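Local coordinates for ABC transporter periplasmic substrate-binding protein (Desulfovibrio alaskensis, PDB 5MY5) that binds tungstate in the periplasm, probably delivering it to the membrane components of an ABC transporter for uptake, at residues 28-33 with 78-83. The protein carries 2 engineered substitutions. Residues are numbered along the deposited sequence; the frame is centred on the assembly and turned at random.
Sequences LMMATT and ILLVHA
M30 and A31 of segment 28-33, part of strand 27-33, pair in parallel with I78 and L79 of strand 78-81, the strand directions diverging by 25°, in the sheet of one lobe of a periplasmic binding protein fold. A31 grips the neighbour twice: its N donates to I78 O (3.0 Å) and its O accepts from L80 N (3.0 Å), while the I78 N to M29 O bond is weak. Beyond A31 a side chain takes over from the backbone: T32 OG1, anti to its own N (chi1 -169°), donates to L80 O at 2.7 Å, tilted 18° from the carbonyl plane. On the face shared by M30, I78 and L80, I78 CG2 lies against M30 CB (3.8 Å), and the extended M30 chain brings SD against L80 CB (3.9 Å), its bend at the last torsion setting CE beside L80 CB as well; F245 of helix 239-250 covers M30 and I78. On the other face, A31 CB meets L79 CD2 at 3.9 Å, where A67 and L68 of helix 64-72 pack on A31 and L79. Where the strands end, T33 precedes helix 34-39 as its N-cap residue, and its OG1 hydrogen-bonds S35 OG and T36 OG1. The H82 ring meets this hydroxyl tip to tip: T33 OG1 lies in the ring plane at its edge and shares a 2.6 Å hydrogen bond with NE2.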
ATOM      1  N   LEU A  28     -21.245   6.312  -8.565  1.00 18.36           N
ATOM      2  CA  LEU A  28     -19.893   6.795  -8.741  1.00 18.12           C
ATOM      3  C   LEU A  28     -19.033   5.591  -9.055  1.00 17.12           C
ATOM      4  O   LEU A  28     -18.994   4.624  -8.284  1.00 18.11           O
ATOM      5  CB  LEU A  28     -19.444   7.475  -7.424  1.00 17.33           C
ATOM      6  CG  LEU A  28     -17.933   7.944  -7.356  1.00 18.49           C
ATOM      7  CD1 LEU A  28     -17.518   8.951  -8.411  1.00 18.71           C
ATOM      8  CD2 LEU A  28     -17.656   8.475  -5.972  1.00 16.87           C
ATOM      9  N   MET A  29     -18.249   5.710 -10.119  1.00 18.07           N
ATOM     10  CA  MET A  29     -17.383   4.609 -10.560  1.00 18.76           C
ATOM     11  C   MET A  29     -15.930   4.917 -10.275  1.00 16.57           C
ATOM     12  O   MET A  29     -15.430   5.934 -10.668  1.00 17.63           O
ATOM     13  CB  MET A  29     -17.464   4.413 -12.081  1.00 20.58           C
ATOM     14  CG  MET A  29     -18.828   4.106 -12.677  1.00 21.38           C
ATOM     15  SD  MET A  29     -19.748   2.791 -11.843  1.00 28.34           S
ATOM     16  CE  MET A  29     -18.851   1.403 -12.449  1.00 25.23           C
ATOM     17  N   MET A  30     -15.286   3.966  -9.645  1.00 16.26           N
ATOM     18  CA  MET A  30     -13.911   4.146  -9.128  1.00 15.80           C
ATOM     19  C   MET A  30     -13.021   3.054  -9.691  1.00 16.53           C
ATOM     20  O   MET A  30     -13.410   1.956  -9.798  1.00 18.96           O
ATOM     21  CB  MET A  30     -13.893   4.059  -7.617  1.00 16.90           C
ATOM     22  CG  MET A  30     -12.544   3.852  -6.967  1.00 18.15           C
ATOM     23  SD  MET A  30     -12.608   3.701  -5.156  1.00 18.21           S
ATOM     24  CE  MET A  30     -12.980   5.343  -4.754  1.00 19.74           C
ATOM     25  N   ALA A  31     -11.786   3.455  -9.939  1.00 16.41           N
ATOM     26  CA  ALA A  31     -10.741   2.512 -10.119  1.00 17.13           C
ATOM     27  C   ALA A  31      -9.810   2.588  -8.977  1.00 16.87           C
ATOM     28  O   ALA A  31      -9.363   3.673  -8.562  1.00 16.20           O
ATOM     29  CB  ALA A  31      -9.978   2.798 -11.398  1.00 19.20           C
ATOM     30  N   THR A  32      -9.463   1.412  -8.444  1.00 15.75           N
ATOM     31  CA  THR A  32      -8.475   1.299  -7.347  1.00 15.24           C
ATOM     32  C   THR A  32      -7.590   0.059  -7.520  1.00 16.33           C
ATOM     33  O   THR A  32      -7.651  -0.531  -8.591  1.00 18.64           O
ATOM     34  CB  THR A  32      -9.244   1.290  -6.039  1.00 15.55           C
ATOM     35  OG1 THR A  32      -8.370   1.446  -4.897  1.00 16.33           O
ATOM     36  CG2 THR A  32     -10.048   0.008  -5.797  1.00 17.16           C
ATOM     37  N   THR A  33      -6.796  -0.255  -6.531  1.00 17.10           N
ATOM     38  CA  THR A  33      -5.805  -1.314  -6.700  1.00 17.94           C
ATOM     39  C   THR A  33      -6.204  -2.602  -6.036  1.00 17.51           C
ATOM     40  O   THR A  33      -6.968  -2.597  -5.073  1.00 18.64           O
ATOM     41  CB  THR A  33      -4.463  -0.893  -6.179  1.00 17.22           C
ATOM     42  OG1 THR A  33      -4.441  -0.774  -4.740  1.00 18.06           O
ATOM     43  CG2 THR A  33      -4.081   0.491  -6.766  1.00 21.87           C
ATOM     44  N   ILE A  78     -13.234   8.493 -10.754  1.00 15.81           N
ATOM     45  CA  ILE A  78     -12.250   8.783  -9.666  1.00 15.06           C
ATOM     46  C   ILE A  78     -11.307   7.611  -9.512  1.00 16.06           C
ATOM     47  O   ILE A  78     -11.664   6.476  -9.742  1.00 15.14           O
ATOM     48  CB  ILE A  78     -13.033   9.066  -8.348  1.00 15.02           C
ATOM     49  CG1 ILE A  78     -12.112   9.672  -7.341  1.00 14.65           C
ATOM     50  CG2 ILE A  78     -13.756   7.845  -7.875  1.00 15.31           C
ATOM     51  CD1 ILE A  78     -12.860  10.185  -6.120  1.00 16.22           C
ATOM     52  N   LEU A  79     -10.105   7.954  -9.100  1.00 14.84           N
ATOM     53  CA  LEU A  79      -9.097   6.983  -8.758  1.00 15.12           C
ATOM     54  C   LEU A  79      -8.903   7.036  -7.223  1.00 13.91           C
ATOM     55  O   LEU A  79      -8.849   8.096  -6.629  1.00 16.27           O
ATOM     56  CB  LEU A  79      -7.729   7.356  -9.396  1.00 15.68           C
ATOM     57  CG  LEU A  79      -7.673   7.445 -10.884  1.00 20.92           C
ATOM     58  CD1 LEU A  79      -6.216   7.598 -11.357  1.00 20.80           C
ATOM     59  CD2 LEU A  79      -8.374   6.361 -11.623  1.00 20.03           C
ATOM     60  N   LEU A  80      -8.600   5.864  -6.700  1.00 13.95           N
ATOM     61  CA  LEU A  80      -8.071   5.794  -5.273  1.00 15.00           C
ATOM     62  C   LEU A  80      -6.857   4.912  -5.399  1.00 15.66           C
ATOM     63  O   LEU A  80      -6.941   3.705  -5.526  1.00 15.58           O
ATOM     64  CB  LEU A  80      -9.132   5.190  -4.320  1.00 16.04           C
ATOM     65  CG  LEU A  80      -8.664   5.080  -2.871  1.00 17.06           C
ATOM     66  CD1 LEU A  80      -8.338   6.420  -2.235  1.00 17.58           C
ATOM     67  CD2 LEU A  80      -9.794   4.305  -2.098  1.00 18.24           C
ATOM     68  N   VAL A  81      -5.678   5.534  -5.286  1.00 14.08           N
ATOM     69  CA  VAL A  81      -4.434   4.798  -5.587  1.00 15.72           C
ATOM     70  C   VAL A  81      -3.343   5.231  -4.622  1.00 15.75           C
ATOM     71  O   VAL A  81      -3.604   6.045  -3.721  1.00 15.32           O
ATOM     72  CB  VAL A  81      -3.968   4.984  -7.054  1.00 17.25           C
ATOM     73  CG1 VAL A  81      -4.949   4.271  -8.010  1.00 19.22           C
ATOM     74  CG2 VAL A  81      -3.913   6.431  -7.370  1.00 19.10           C
ATOM     75  N   HIS A  82      -2.176   4.605  -4.772  1.00 15.25           N
ATOM     76  CA  HIS A  82      -1.101   4.803  -3.785  1.00 15.99           C
ATOM     77  C   HIS A  82       0.256   4.730  -4.456  1.00 18.45           C
ATOM     78  O   HIS A  82       1.074   3.847  -4.139  1.00 20.28           O
ATOM     79  CB  HIS A  82      -1.232   3.792  -2.641  1.00 16.65           C
ATOM     80  CG  HIS A  82      -1.489   2.402  -3.095  1.00 16.22           C
ATOM     81  ND1 HIS A  82      -0.489   1.495  -3.297  1.00 19.22           N
ATOM     82  CD2 HIS A  82      -2.650   1.751  -3.417  1.00 17.69           C
ATOM     83  CE1 HIS A  82      -1.004   0.344  -3.718  1.00 21.11           C
ATOM     84  NE2 HIS A  82      -2.327   0.477  -3.810  1.00 20.53           N
ATOM     85  N   ALA A  83       0.421   5.625  -5.410  1.00 17.42           N
ATOM     86  CA  ALA A  83       1.632   5.687  -6.243  1.00 17.80           C
ATOM     87  C   ALA A  83       1.956   7.146  -6.670  1.00 16.60           C
ATOM     88  O   ALA A  83       1.637   7.599  -7.755  1.00 18.22           O
ATOM     89  CB  ALA A  83       1.460   4.772  -7.437  1.00 20.42           C
TER